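Polyhedrin (Simulium ubiquitum cypovirus, PDB 5A9A) forms the crystalline polyhedra of an insect cypovirus, occlusion bodies that probably shelter virus particles between hosts. Local coordinates at residues Q8-V11 / L12-R15; E83-R87 / R88-G92. One frame throughout, in Å; residues are numbered along the deposited sequence.

Contact 1: Q8-V11 / L12-R15; sequences QPNV and LQER
Val11 and Arg15 close the first turn of helix 11-25, the point where the extended N-terminal arm winds up into a helix. The backbone N of Arg15 donates to Val11 O at 2.8 Å, with an N-H...O angle of 154°, the i to i+4 bond that defines the alpha-helix. Ahead of this turn the chain still runs open through Pro9 and Asn10, and two side chains of the turn reach back over it. Gln13 does so by bending: its chain turns sharply at the second torsion (chi2 91°) and carries the amide back to the Asn10 backbone. There NE2 of Gln13 presses on Asn10 CB at 3.1 Å, a tight approach, while OE1 of Gln13 sits 3.3 Å from Asn10 CA. No hydrogen bond joins the amide to Asn10; OE1 of Gln13 even lies beside another acceptor, Asn10 O. Asn10 meets it with CB, its own amide being carried elsewhere. Glu14 makes the other return contact, and it uses its methylene groups: CG lies 3.1 Å from Asn10 O, and CB 3.3 Å from Val11 O. Its carboxylate, in the opening turn, probably has a favourable but long-range interaction with the helix dipole. All of this is surface, about 38 Å from the centre of the chain, and no other chain of the assembly touches it, although crystal neighbours do, as expected of a projecting helix in a protein that works as a crystal. From here helix 11-25 runs on toward strand 34-41, an inner strand of the six-stranded antiparallel sheet.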
loop_
_atom_site.group_PDB
_atom_site.type_symbol
_atom_site.label_atom_id
_atom_site.label_comp_id
_atom_site.label_asym_id
_atom_site.label_seq_id
_atom_site.Cartn_x
_atom_site.Cartn_y
_atom_site.Cartn_z
ATOM N N GLN A 8 -43.591 -20.065 -32.652
ATOM C CA GLN A 8 -42.154 -20.179 -32.453
ATOM C C GLN A 8 -41.755 -19.283 -31.291
ATOM O O GLN A 8 -42.007 -18.077 -31.318
ATOM C CB GLN A 8 -41.395 -19.762 -33.713
ATOM C CG GLN A 8 -39.872 -19.777 -33.566
ATOM C CD GLN A 8 -39.296 -21.182 -33.514
ATOM O OE1 GLN A 8 -40.024 -22.162 -33.341
ATOM N NE2 GLN A 8 -37.983 -21.287 -33.674
ATOM N N PRO A 9 -41.147 -19.872 -30.252
ATOM C CA PRO A 9 -40.700 -19.080 -29.102
ATOM C C PRO A 9 -39.728 -17.976 -29.503
ATOM O O PRO A 9 -39.028 -18.114 -30.505
ATOM C CB PRO A 9 -39.999 -20.118 -28.223
ATOM C CG PRO A 9 -40.674 -21.400 -28.562
ATOM C CD PRO A 9 -40.954 -21.316 -30.032
ATOM N N ASN A 10 -39.698 -16.891 -28.735
ATOM C CA ASN A 10 -38.772 -15.794 -28.996
ATOM C C ASN A 10 -38.040 -15.380 -27.725
ATOM O O ASN A 10 -37.701 -14.212 -27.540
ATOM C CB ASN A 10 -39.509 -14.598 -29.610
ATOM C CG ASN A 10 -40.672 -14.123 -28.760
ATOM O OD1 ASN A 10 -41.027 -14.747 -27.760
ATOM N ND2 ASN A 10 -41.280 -13.015 -29.164
ATOM N N VAL A 11 -37.797 -16.355 -26.855
ATOM C CA VAL A 11 -37.087 -16.113 -25.606
ATOM C C VAL A 11 -35.584 -16.009 -25.859
ATOM O O VAL A 11 -34.877 -15.292 -25.152
ATOM C CB VAL A 11 -37.343 -17.236 -24.581
ATOM C CG1 VAL A 11 -36.838 -16.827 -23.206
ATOM C CG2 VAL A 11 -38.824 -17.579 -24.521
ATOM N N LEU A 12 -35.096 -16.722 -26.872
ATOM C CA LEU A 12 -33.667 -16.733 -27.168
ATOM C C LEU A 12 -33.146 -15.322 -27.423
ATOM O O LEU A 12 -32.135 -14.915 -26.853
ATOM C CB LEU A 12 -33.358 -17.625 -28.374
ATOM C CG LEU A 12 -31.862 -17.714 -28.693
ATOM C CD1 LEU A 12 -31.105 -18.278 -27.500
ATOM C CD2 LEU A 12 -31.594 -18.543 -29.940
ATOM N N GLN A 13 -33.838 -14.582 -28.287
ATOM C CA GLN A 13 -33.475 -13.199 -28.568
ATOM C C GLN A 13 -33.306 -12.434 -27.264
ATOM O O GLN A 13 -32.372 -11.649 -27.100
ATOM C CB GLN A 13 -34.559 -12.510 -29.402
ATOM C CG GLN A 13 -34.825 -13.146 -30.754
ATOM C CD GLN A 13 -35.914 -14.201 -30.703
ATOM O OE1 GLN A 13 -35.751 -15.252 -30.083
ATOM N NE2 GLN A 13 -37.035 -13.922 -31.355
ATOM N N GLU A 14 -34.224 -12.679 -26.337
ATOM C CA GLU A 14 -34.287 -11.920 -25.098
ATOM C C GLU A 14 -33.167 -12.341 -24.156
ATOM O O GLU A 14 -32.587 -11.508 -23.462
ATOM C CB GLU A 14 -35.646 -12.128 -24.425
ATOM C CG GLU A 14 -36.824 -12.132 -25.396
ATOM C CD GLU A 14 -37.512 -10.786 -25.499
ATOM O OE1 GLU A 14 -37.068 -9.949 -26.315
ATOM O OE2 GLU A 14 -38.504 -10.569 -24.767
ATOM N N ARG A 15 -32.860 -13.634 -24.139
ATOM C CA ARG A 15 -31.778 -14.139 -23.305
ATOM C C ARG A 15 -30.448 -13.510 -23.709
ATOM O O ARG A 15 -29.689 -13.041 -22.860
ATOM C CB ARG A 15 -31.679 -15.663 -23.391
ATOM C CG ARG A 15 -30.553 -16.229 -22.541
ATOM C CD ARG A 15 -30.541 -17.747 -22.504
ATOM N NE ARG A 15 -29.351 -18.241 -21.819
ATOM C CZ ARG A 15 -29.230 -19.455 -21.290
ATOM N NH1 ARG A 15 -30.236 -20.318 -21.353
ATOM N NH2 ARG A 15 -28.101 -19.803 -20.689
#

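Contact 2: E83-R87 / R88-G92; sequences ENQIR and RPDHG
Arg88 O is gripped twice by His91, through the backbone N at 3.0 Å and ring atom ND1 of His91 at 2.9 Å, while the N of Arg88, the first residue past the helix, still makes the i to i+4 bond to Asn84 O at 2.7 Å. The ring N-H comes from well above the carbonyl plane. Arg88's side chain runs alongside that of Asn84, and NH1 makes a weak bond to OD1 of Asn84, guanidinium and amide planes being almost perpendicular; His91 CB lies over one guanidinium face, toward its rim. Gln85 bends at chi2 (51°) and spans the loop with both ends of its amide. NE2 of Gln85 gives Asp90 OD1 a 2.8 Å bond on the anti lone pair, with amide and carboxylate planes nearly coplanar, while OE1 of Gln85 takes a weak bond from Gly92 N. Gly92 CA packs 3.5 Å from Asn84 CB and, lacking a side chain, lets the backbone lie against the helix at Gln85 N. One turn apart on the helix, Arg87 NH1 forms a salt bridge with Glu83 OE2, Glu83 OE1 pairs with Arg65, and Arg87 NH1 also bonds Asn204 O of the second subunit. This is a helix C-terminus leaving through a beta-turn, Arg88 to His91, with a non-prolyl cis peptide (Pro89-Asp90) at its middle, in the loop joining helix 76-87, which bears UTP-site residues Arg78 and His79, to His95 and His96.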
loop_
_atom_site.group_PDB
_atom_site.type_symbol
_atom_site.label_atom_id
_atom_site.label_comp_id
_atom_site.label_asym_id
_atom_site.label_seq_id
_atom_site.Cartn_x
_atom_site.Cartn_y
_atom_site.Cartn_z
ATOM N N GLU A 83 17.970 10.562 -10.599
ATOM C CA GLU A 83 16.976 10.897 -9.585
ATOM C C GLU A 83 17.527 11.927 -8.598
ATOM O O GLU A 83 16.818 12.843 -8.186
ATOM C CB GLU A 83 16.502 9.652 -8.834
ATOM C CG GLU A 83 15.366 9.952 -7.866
ATOM C CD GLU A 83 14.798 8.713 -7.207
ATOM O OE1 GLU A 83 15.450 7.645 -7.255
ATOM O OE2 GLU A 83 13.695 8.818 -6.632
ATOM N N ASN A 84 18.793 11.774 -8.218
ATOM C CA ASN A 84 19.439 12.750 -7.346
ATOM C C ASN A 84 19.380 14.149 -7.944
ATOM O O ASN A 84 18.944 15.099 -7.291
ATOM C CB ASN A 84 20.901 12.379 -7.095
ATOM C CG ASN A 84 21.068 11.349 -5.997
ATOM O OD1 ASN A 84 20.214 11.214 -5.120
ATOM N ND2 ASN A 84 22.184 10.624 -6.031
ATOM N N GLN A 85 19.826 14.271 -9.189
ATOM C CA GLN A 85 19.877 15.565 -9.852
ATOM C C GLN A 85 18.484 16.179 -9.964
ATOM O O GLN A 85 18.313 17.386 -9.797
ATOM C CB GLN A 85 20.508 15.432 -11.241
ATOM C CG GLN A 85 20.712 16.762 -11.944
ATOM C CD GLN A 85 21.441 17.771 -11.073
ATOM O OE1 GLN A 85 22.277 17.407 -10.247
ATOM N NE2 GLN A 85 21.119 19.045 -11.248
ATOM N N ILE A 86 17.487 15.342 -10.237
ATOM C CA ILE A 86 16.120 15.825 -10.395
ATOM C C ILE A 86 15.496 16.239 -9.060
ATOM O O ILE A 86 14.911 17.314 -8.954
ATOM C CB ILE A 86 15.220 14.762 -11.056
ATOM C CG1 ILE A 86 15.724 14.434 -12.463
ATOM C CG2 ILE A 86 13.781 15.251 -11.114
ATOM C CD1 ILE A 86 15.549 15.563 -13.457
ATOM N N ARG A 87 15.622 15.389 -8.044
ATOM C CA ARG A 87 14.946 15.621 -6.767
ATOM C C ARG A 87 15.806 16.355 -5.744
ATOM O O ARG A 87 15.320 16.745 -4.681
ATOM C CB ARG A 87 14.467 14.297 -6.170
ATOM C CG ARG A 87 13.374 13.620 -6.972
ATOM C CD ARG A 87 12.912 12.351 -6.282
ATOM N NE ARG A 87 12.488 12.602 -4.907
ATOM C CZ ARG A 87 12.531 11.699 -3.931
ATOM N NH1 ARG A 87 12.988 10.476 -4.169
ATOM N NH2 ARG A 87 12.121 12.022 -2.713
ATOM N N ARG A 88 17.087 16.528 -6.049
ATOM C CA ARG A 88 17.971 17.286 -5.174
ATOM C C ARG A 88 19.183 17.810 -5.939
ATOM O O ARG A 88 20.311 17.356 -5.732
ATOM C CB ARG A 88 18.402 16.450 -3.960
ATOM C CG ARG A 88 18.683 14.984 -4.245
ATOM C CD ARG A 88 19.019 14.236 -2.956
ATOM N NE ARG A 88 20.222 14.760 -2.309
ATOM C CZ ARG A 88 21.432 14.215 -2.407
ATOM N NH1 ARG A 88 21.619 13.111 -3.118
ATOM N NH2 ARG A 88 22.458 14.773 -1.782
ATOM N N PRO A 89 18.949 18.779 -6.834
ATOM C CA PRO A 89 20.029 19.439 -7.573
ATOM C C PRO A 89 20.946 20.198 -6.622
ATOM O O PRO A 89 20.441 20.766 -5.654
ATOM C CB PRO A 89 19.282 20.417 -8.487
ATOM C CG PRO A 89 17.968 20.637 -7.817
ATOM C CD PRO A 89 17.629 19.328 -7.181
ATOM N N ASP A 90 22.257 20.204 -6.860
ATOM C CA ASP A 90 22.884 19.490 -7.971
ATOM C C ASP A 90 23.716 18.327 -7.433
ATOM O O ASP A 90 24.941 18.318 -7.564
ATOM C CB ASP A 90 23.797 20.442 -8.746
ATOM C CG ASP A 90 23.051 21.636 -9.312
ATOM O OD1 ASP A 90 22.054 21.426 -10.039
ATOM O OD2 ASP A 90 23.454 22.783 -9.021
ATOM N N HIS A 91 23.053 17.342 -6.834
ATOM C CA HIS A 91 23.764 16.292 -6.108
ATOM C C HIS A 91 23.814 14.946 -6.830
ATOM O O HIS A 91 24.116 13.924 -6.215
ATOM C CB HIS A 91 23.142 16.103 -4.725
ATOM C CG HIS A 91 23.250 17.311 -3.850
ATOM N ND1 HIS A 91 22.299 18.308 -3.836
ATOM C CD2 HIS A 91 24.202 17.686 -2.963
ATOM C CE1 HIS A 91 22.655 19.241 -2.971
ATOM N NE2 HIS A 91 23.809 18.891 -2.432
ATOM N N GLY A 92 23.528 14.945 -8.126
ATOM C CA GLY A 92 23.584 13.720 -8.903
ATOM C C GLY A 92 24.766 13.688 -9.853
ATOM O O GLY A 92 24.991 14.632 -10.607
#

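Contacts 1 and 2 are two helix ends of opposite sense: residues 8-15 start helix 11-25, and residues 83-92 finish helix 76-87. They follow one another along the chain and lie on opposite sides of its centre, their own centres about 67 Å apart and their nearest atoms about 51 Å. Contact 2 is the one closer to the nucleotide, though it does not touch it: the side chain of Glu83 comes within about 11 Å of bound UTP and about 6 Å of the His79 side chain. Contact 1 is remote from that pocket. Both touch crystal neighbours; contact 2 also meets the second subunit, and no other chain of the assembly touches contact 1.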